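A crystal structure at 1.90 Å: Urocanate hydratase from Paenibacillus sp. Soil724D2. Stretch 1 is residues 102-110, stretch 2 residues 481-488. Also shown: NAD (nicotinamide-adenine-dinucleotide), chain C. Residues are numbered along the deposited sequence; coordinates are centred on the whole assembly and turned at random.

Stretch 1 (102-110) WATSENFYR
Stretch 2, residues 481-488: GGGGYAGY

Residues 102-110 and 481-488 lie far apart in one chain and pack without any hydrogen bond between them. The contact buries 307 Å², both sides summed, and rests on van der Waals and CH-pi packing. The register runs in opposite sequence directions. Stretch 1 is a short loop leading into a helix that starts at Ser105 and runs on past Arg110. Thr104 caps it: chi1 is p (67°), and Asn107 N donates to Thr104 OG1 at 3.0 Å. Helical bonds follow, with Phe108 N to Thr104 O at 2.8 Å and Tyr109 N to Ser105 O at 2.9 Å.

Stretch 2 begins extended. Gly481 (phi/psi -68/146) makes no contact with stretch 1. A CB here would clash with Tyr485 O.

Gly482 (-125/175) lies over the face of the Phe108 ring. Gly482 CA is 4.0 Å from the centroid of the Phe108 ring, 26° off the ring normal, and 6.2 Å from Phe108 CA. Phe108 is t (chi1 168°, chi2 87°), and its CB points toward stretch 2. A CB on Gly482 would sit 2.7 Å from Phe108 CE1, so glycine lets the ring come close.

Gly483 (53/-136) has a positive phi, which favours glycine. Gly483 N is 3.3 Å from Phe108 CD2, over the same face, and Gly483 CA lies off-centre, 4.3 Å from the Phe108 centroid. Ser105 CB packs 3.2 Å from Gly483 O; Ser105 chi1 is p (59°). The CA atoms of Ser105 and Gly483 are 4.8 Å apart. Tyr109 is m (-63°, chi2 -51°) and brings Tyr109 OH to 3.7 Å from Gly483 CA.

Gly484 (-70/-10) and Tyr485 (-80/-6) form a 3-10 segment. Tyr485 N bonds to Gly482 O at 2.9 Å, and Ala486 N to Gly483 O at 3.0 Å. Tyr485 is m (-74°, chi2 -55°), and its CA-to-CB bond points away from stretch 1. Tyr485 OH and NAD O2D share a hydrogen bond of 2.6 Å.

Ala486 (-57/129) is buried and points its CB toward stretch 1. Ala486 CB is 3.4 Å from Thr104 C and 3.6 Å from Ser105 N. The small methyl fits against the backbone at the helix start. The CA atoms of Thr104 and Ala486 are 5.0 Å apart.

Gly487 (84/-5) lies next to Ala103, CA to CA 4.7 Å. Ala103 (-84/74) is buried, with its CB toward stretch 2. Ala103 O is 3.4 Å from Gly487 N, but the angle is too poor for a hydrogen bond. A CB on Gly487 would lie 2.6 Å from Ala103 O, and the backbone angles alone call for glycine.

Tyr488 (-99/-27), m (-81°, chi2 94°), does not touch stretch 1.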

ATOM      1  N   TRP A 102      -1.410  11.433  -7.432  1.00 17.55           N
ATOM      2  CA  TRP A 102      -2.655  11.282  -8.161  1.00 16.23           C
ATOM      3  C   TRP A 102      -3.828  11.020  -7.232  1.00 18.68           C
ATOM      4  O   TRP A 102      -4.968  10.919  -7.687  1.00 19.15           O
ATOM      5  CB  TRP A 102      -2.521  10.152  -9.184  1.00 18.48           C
ATOM      6  CG  TRP A 102      -1.786  10.576 -10.465  1.00 19.26           C
ATOM      7  CD1 TRP A 102      -2.355  10.862 -11.670  1.00 24.83           C
ATOM      8  CD2 TRP A 102      -0.366  10.735 -10.645  1.00 18.57           C
ATOM      9  NE1 TRP A 102      -1.382  11.201 -12.588  1.00 22.65           N
ATOM     10  CE2 TRP A 102      -0.157  11.149 -11.979  1.00 21.48           C
ATOM     11  CE3 TRP A 102       0.741  10.590  -9.801  1.00 20.64           C
ATOM     12  CZ2 TRP A 102       1.123  11.396 -12.502  1.00 19.26           C
ATOM     13  CZ3 TRP A 102       2.024  10.828 -10.326  1.00 20.88           C
ATOM     14  CH2 TRP A 102       2.193  11.230 -11.661  1.00 20.52           C
ATOM     15  N   ALA A 103      -3.566  10.912  -5.934  1.00 19.60           N
ATOM     16  CA  ALA A 103      -4.605  10.588  -4.954  1.00 19.67           C
ATOM     17  C   ALA A 103      -5.312  11.890  -4.580  1.00 21.12           C
ATOM     18  O   ALA A 103      -5.104  12.458  -3.509  1.00 18.44           O
ATOM     19  CB  ALA A 103      -4.001   9.907  -3.732  1.00 15.77           C
ATOM     20  N   THR A 104      -6.138  12.380  -5.512  1.00 19.15           N
ATOM     21  CA  THR A 104      -6.952  13.569  -5.260  1.00 21.85           C
ATOM     22  C   THR A 104      -8.428  13.248  -5.464  1.00 18.73           C
ATOM     23  O   THR A 104      -8.783  12.314  -6.166  1.00 16.49           O
ATOM     24  CB  THR A 104      -6.597  14.718  -6.198  1.00 23.54           C
ATOM     25  OG1 THR A 104      -6.962  14.362  -7.539  1.00 22.58           O
ATOM     26  CG2 THR A 104      -5.115  15.026  -6.115  1.00 21.33           C
ATOM     27  N   SER A 105      -9.325  14.039  -4.890  1.00 18.66           N
ATOM     28  CA  SER A 105     -10.743  13.737  -5.076  1.00 20.20           C
ATOM     29  C   SER A 105     -11.107  13.876  -6.538  1.00 18.33           C
ATOM     30  O   SER A 105     -11.978  13.166  -7.082  1.00 20.17           O
ATOM     31  CB  SER A 105     -11.534  14.685  -4.168  1.00 21.80           C
ATOM     32  OG  SER A 105     -11.317  16.071  -4.436  1.00 24.35           O
ATOM     33  N   GLU A 106     -10.498  14.839  -7.198  1.00 20.92           N
ATOM     34  CA  GLU A 106     -10.815  15.061  -8.595  1.00 21.72           C
ATOM     35  C   GLU A 106     -10.427  13.860  -9.435  1.00 21.74           C
ATOM     36  O   GLU A 106     -11.169  13.437 -10.213  1.00 20.56           O
ATOM     37  CB  GLU A 106     -10.228  16.357  -9.111  1.00 25.87           C
ATOM     38  N   ASN A 107      -9.228  13.340  -9.241  1.00 20.43           N
ATOM     39  CA  ASN A 107      -8.832  12.130  -9.873  1.00 22.19           C
ATOM     40  C   ASN A 107      -9.740  10.998  -9.502  1.00 20.75           C
ATOM     41  O   ASN A 107     -10.072  10.190 -10.368  1.00 21.80           O
ATOM     42  CB  ASN A 107      -7.385  11.816  -9.498  1.00 22.55           C
ATOM     43  CG  ASN A 107      -6.363  12.345 -10.496  1.00 30.53           C
ATOM     44  OD1 ASN A 107      -6.667  12.360 -11.691  1.00 38.32           O
ATOM     45  ND2 ASN A 107      -5.180  12.795 -10.047  1.00 30.46           N
ATOM     46  N   PHE A 108     -10.106  10.861  -8.230  1.00 18.13           N
ATOM     47  CA  PHE A 108     -11.017   9.779  -7.835  1.00 18.42           C
ATOM     48  C   PHE A 108     -12.320   9.801  -8.639  1.00 18.42           C
ATOM     49  O   PHE A 108     -12.745   8.776  -9.197  1.00 16.72           O
ATOM     50  CB  PHE A 108     -11.331   9.882  -6.331  1.00 17.17           C
ATOM     51  CG  PHE A 108     -12.458   9.010  -5.917  1.00 18.78           C
ATOM     52  CD1 PHE A 108     -12.223   7.689  -5.561  1.00 18.87           C
ATOM     53  CD2 PHE A 108     -13.761   9.502  -5.893  1.00 18.29           C
ATOM     54  CE1 PHE A 108     -13.241   6.853  -5.202  1.00 16.67           C
ATOM     55  CE2 PHE A 108     -14.803   8.680  -5.541  1.00 18.35           C
ATOM     56  CZ  PHE A 108     -14.540   7.329  -5.189  1.00 19.84           C
ATOM     57  N   TYR A 109     -12.998  10.954  -8.678  1.00 19.67           N
ATOM     58  CA  TYR A 109     -14.293  10.992  -9.359  1.00 20.05           C
ATOM     59  C   TYR A 109     -14.141  10.632 -10.824  1.00 21.35           C
ATOM     60  O   TYR A 109     -14.988   9.935 -11.386  1.00 22.71           O
ATOM     61  CB  TYR A 109     -14.934  12.371  -9.233  1.00 22.62           C
ATOM     62  CG  TYR A 109     -15.254  12.752  -7.797  1.00 16.75           C
ATOM     63  CD1 TYR A 109     -15.970  11.889  -6.984  1.00 23.63           C
ATOM     64  CD2 TYR A 109     -14.774  13.936  -7.245  1.00 21.11           C
ATOM     65  CE1 TYR A 109     -16.275  12.225  -5.657  1.00 22.52           C
ATOM     66  CE2 TYR A 109     -15.055  14.278  -5.907  1.00 23.82           C
ATOM     67  CZ  TYR A 109     -15.777  13.411  -5.126  1.00 23.13           C
ATOM     68  OH  TYR A 109     -16.069  13.750  -3.809  1.00 25.65           O
ATOM     69  N   ARG A 110     -13.116  11.173 -11.469  1.00 22.29           N
ATOM     70  CA  ARG A 110     -12.870  10.887 -12.880  1.00 19.41           C
ATOM     71  C   ARG A 110     -12.653   9.395 -13.100  1.00 21.21           C
ATOM     72  O   ARG A 110     -13.250   8.785 -14.005  1.00 19.94           O
ATOM     73  CB  ARG A 110     -11.683  11.723 -13.370  1.00 20.54           C
ATOM     74  N   GLY A 481      -8.149   6.180   0.744  1.00 18.23           N
ATOM     75  CA  GLY A 481      -9.292   7.074   0.741  1.00 17.76           C
ATOM     76  C   GLY A 481      -9.792   7.378  -0.663  1.00 19.35           C
ATOM     77  O   GLY A 481      -9.035   7.491  -1.624  1.00 18.57           O
ATOM     78  N   GLY A 482     -11.112   7.536  -0.761  1.00 19.60           N
ATOM     79  CA  GLY A 482     -11.756   8.019  -1.960  1.00 21.06           C
ATOM     80  C   GLY A 482     -12.616   9.222  -1.617  1.00 21.91           C
ATOM     81  O   GLY A 482     -12.767   9.598  -0.437  1.00 17.88           O
ATOM     82  N   GLY A 483     -13.184   9.822  -2.659  1.00 23.41           N
ATOM     83  CA  GLY A 483     -13.833  11.107  -2.476  1.00 24.38           C
ATOM     84  C   GLY A 483     -12.907  12.092  -1.808  1.00 24.59           C
ATOM     85  O   GLY A 483     -11.717  12.186  -2.129  1.00 22.92           O
ATOM     86  N   GLY A 484     -13.437  12.833  -0.834  1.00 22.59           N
ATOM     87  CA  GLY A 484     -12.598  13.781  -0.118  1.00 19.72           C
ATOM     88  C   GLY A 484     -11.569  13.149   0.788  1.00 20.85           C
ATOM     89  O   GLY A 484     -10.696  13.864   1.298  1.00 19.77           O
ATOM     90  N   TYR A 485     -11.639  11.828   1.007  1.00 21.20           N
ATOM     91  CA  TYR A 485     -10.560  11.138   1.718  1.00 17.03           C
ATOM     92  C   TYR A 485      -9.369  10.847   0.818  1.00 18.54           C
ATOM     93  O   TYR A 485      -8.352  10.364   1.320  1.00 17.38           O
ATOM     94  CB  TYR A 485     -11.024   9.813   2.295  1.00 14.68           C
ATOM     95  CG  TYR A 485     -11.920   9.921   3.509  1.00 16.59           C
ATOM     96  CD1 TYR A 485     -11.521  10.631   4.623  1.00 18.57           C
ATOM     97  CD2 TYR A 485     -13.170   9.294   3.525  1.00 14.56           C
ATOM     98  CE1 TYR A 485     -12.373  10.717   5.774  1.00 19.36           C
ATOM     99  CE2 TYR A 485     -14.010   9.366   4.637  1.00 17.08           C
ATOM    100  CZ  TYR A 485     -13.596  10.076   5.755  1.00 18.99           C
ATOM    101  OH  TYR A 485     -14.407  10.169   6.870  1.00 18.90           O
ATOM    102  N   ALA A 486      -9.469  11.110  -0.480  1.00 20.72           N
ATOM    103  CA  ALA A 486      -8.352  10.783  -1.368  1.00 17.69           C
ATOM    104  C   ALA A 486      -7.076  11.483  -0.902  1.00 19.45           C
ATOM    105  O   ALA A 486      -7.052  12.703  -0.687  1.00 16.51           O
ATOM    106  CB  ALA A 486      -8.679  11.170  -2.817  1.00 18.41           C
ATOM    107  N   GLY A 487      -6.000  10.701  -0.770  1.00 16.61           N
ATOM    108  CA  GLY A 487      -4.736  11.232  -0.321  1.00 18.65           C
ATOM    109  C   GLY A 487      -4.582  11.332   1.182  1.00 19.53           C
ATOM    110  O   GLY A 487      -3.493  11.686   1.652  1.00 18.78           O
ATOM    111  N   TYR A 488      -5.629  11.021   1.959  1.00 15.91           N
ATOM    112  CA  TYR A 488      -5.551  11.177   3.406  1.00 17.83           C
ATOM    113  C   TYR A 488      -5.258   9.878   4.139  1.00 19.22           C
ATOM    114  O   TYR A 488      -4.692   9.915   5.239  1.00 18.62           O
ATOM    115  CB  TYR A 488      -6.860  11.772   3.963  1.00 17.18           C
ATOM    116  CG  TYR A 488      -6.961  13.269   3.823  1.00 20.22           C
ATOM    117  CD1 TYR A 488      -7.603  13.838   2.725  1.00 20.99           C
ATOM    118  CD2 TYR A 488      -6.405  14.116   4.773  1.00 19.37           C
ATOM    119  CE1 TYR A 488      -7.698  15.210   2.582  1.00 24.64           C
ATOM    120  CE2 TYR A 488      -6.516  15.502   4.647  1.00 22.75           C
ATOM    121  CZ  TYR A 488      -7.160  16.033   3.543  1.00 24.60           C
ATOM    122  OH  TYR A 488      -7.291  17.390   3.393  1.00 27.54           O
TER
HETATM  123  PA  NAD C 702     -23.929   8.395   5.641  1.00 17.81           P
HETATM  124  O1A NAD C 702     -23.661   9.215   4.382  1.00 19.66           O
HETATM  125  O2A NAD C 702     -24.697   7.138   5.708  1.00 21.25           O
HETATM  126  O5B NAD C 702     -24.917   9.445   6.532  1.00 20.62           O
HETATM  127  C5B NAD C 702     -24.521  10.757   6.505  1.00 17.30           C
HETATM  128  C4B NAD C 702     -25.768  11.541   7.127  1.00 18.90           C
HETATM  129  O4B NAD C 702     -25.576  12.927   7.155  0.89 17.75           O
HETATM  130  C3B NAD C 702     -26.923  11.236   6.119  1.00 20.33           C
HETATM  131  O3B NAD C 702     -28.026  10.794   6.794  1.00 22.07           O
HETATM  132  C2B NAD C 702     -27.183  12.632   5.474  1.00 20.75           C
HETATM  133  O2B NAD C 702     -28.521  12.886   5.246  1.00 21.27           O
HETATM  134  C1B NAD C 702     -26.789  13.520   6.650  0.93 16.27           C
HETATM  135  N9A NAD C 702     -26.382  14.877   6.280  1.00 17.75           N
HETATM  136  C8A NAD C 702     -25.642  15.313   5.186  1.00 20.48           C
HETATM  137  N7A NAD C 702     -25.464  16.611   5.167  1.00 19.39           N
HETATM  138  C5A NAD C 702     -26.092  17.065   6.319  1.00 18.68           C
HETATM  139  C6A NAD C 702     -26.268  18.354   6.868  1.00 20.42           C
HETATM  140  N6A NAD C 702     -25.750  19.452   6.272  0.94 20.45           N
HETATM  141  N1A NAD C 702     -26.948  18.507   8.039  0.98 21.10           N
HETATM  142  C2A NAD C 702     -27.469  17.373   8.573  1.00 19.42           C
HETATM  143  N3A NAD C 702     -27.386  16.095   8.169  1.00 19.51           N
HETATM  144  C4A NAD C 702     -26.685  15.980   7.021  0.77 18.71           C
HETATM  145  O3  NAD C 702     -22.511   8.491   6.302  0.87 15.44           O
HETATM  146  PN  NAD C 702     -22.143   7.553   7.539  1.00 17.80           P
HETATM  147  O1N NAD C 702     -21.783   6.112   7.332  1.00 18.36           O
HETATM  148  O2N NAD C 702     -23.016   7.978   8.701  1.00 15.49           O
HETATM  149  O5D NAD C 702     -20.617   8.163   8.057  1.00 16.71           O
HETATM  150  C5D NAD C 702     -20.638   9.569   8.361  0.84 17.74           C
HETATM  151  C4D NAD C 702     -19.231  10.020   8.642  1.00 16.46           C
HETATM  152  O4D NAD C 702     -18.588   9.154   9.558  1.00 21.77           O
HETATM  153  C3D NAD C 702     -18.480   9.766   7.232  0.82 18.41           C
HETATM  154  O3D NAD C 702     -17.606  10.843   6.916  1.00 18.47           O
HETATM  155  C2D NAD C 702     -17.626   8.472   7.493  1.00 18.79           C
HETATM  156  O2D NAD C 702     -16.403   8.431   6.879  0.80 19.00           O
HETATM  157  C1D NAD C 702     -17.336   8.930   8.957  1.00 24.78           C
HETATM  158  N1N NAD C 702     -16.554   8.029   9.815  1.00 28.54           N
HETATM  159  C2N NAD C 702     -15.235   7.982   9.408  0.05 24.90           C
HETATM  160  C3N NAD C 702     -14.296   7.248  10.115  0.44 27.97           C
HETATM  161  C7N NAD C 702     -12.873   7.213   9.539  0.54 27.19           C
HETATM  162  O7N NAD C 702     -11.862   7.017  10.212  0.70 27.64           O
HETATM  163  N7N NAD C 702     -12.745   7.342   8.166  0.79 27.62           N
HETATM  164  C4N NAD C 702     -14.749   6.586  11.265  0.58 29.33           C
HETATM  165  C5N NAD C 702     -16.087   6.677  11.647  1.00 27.13           C
HETATM  166  C6N NAD C 702     -17.009   7.438  10.908  1.00 29.25           C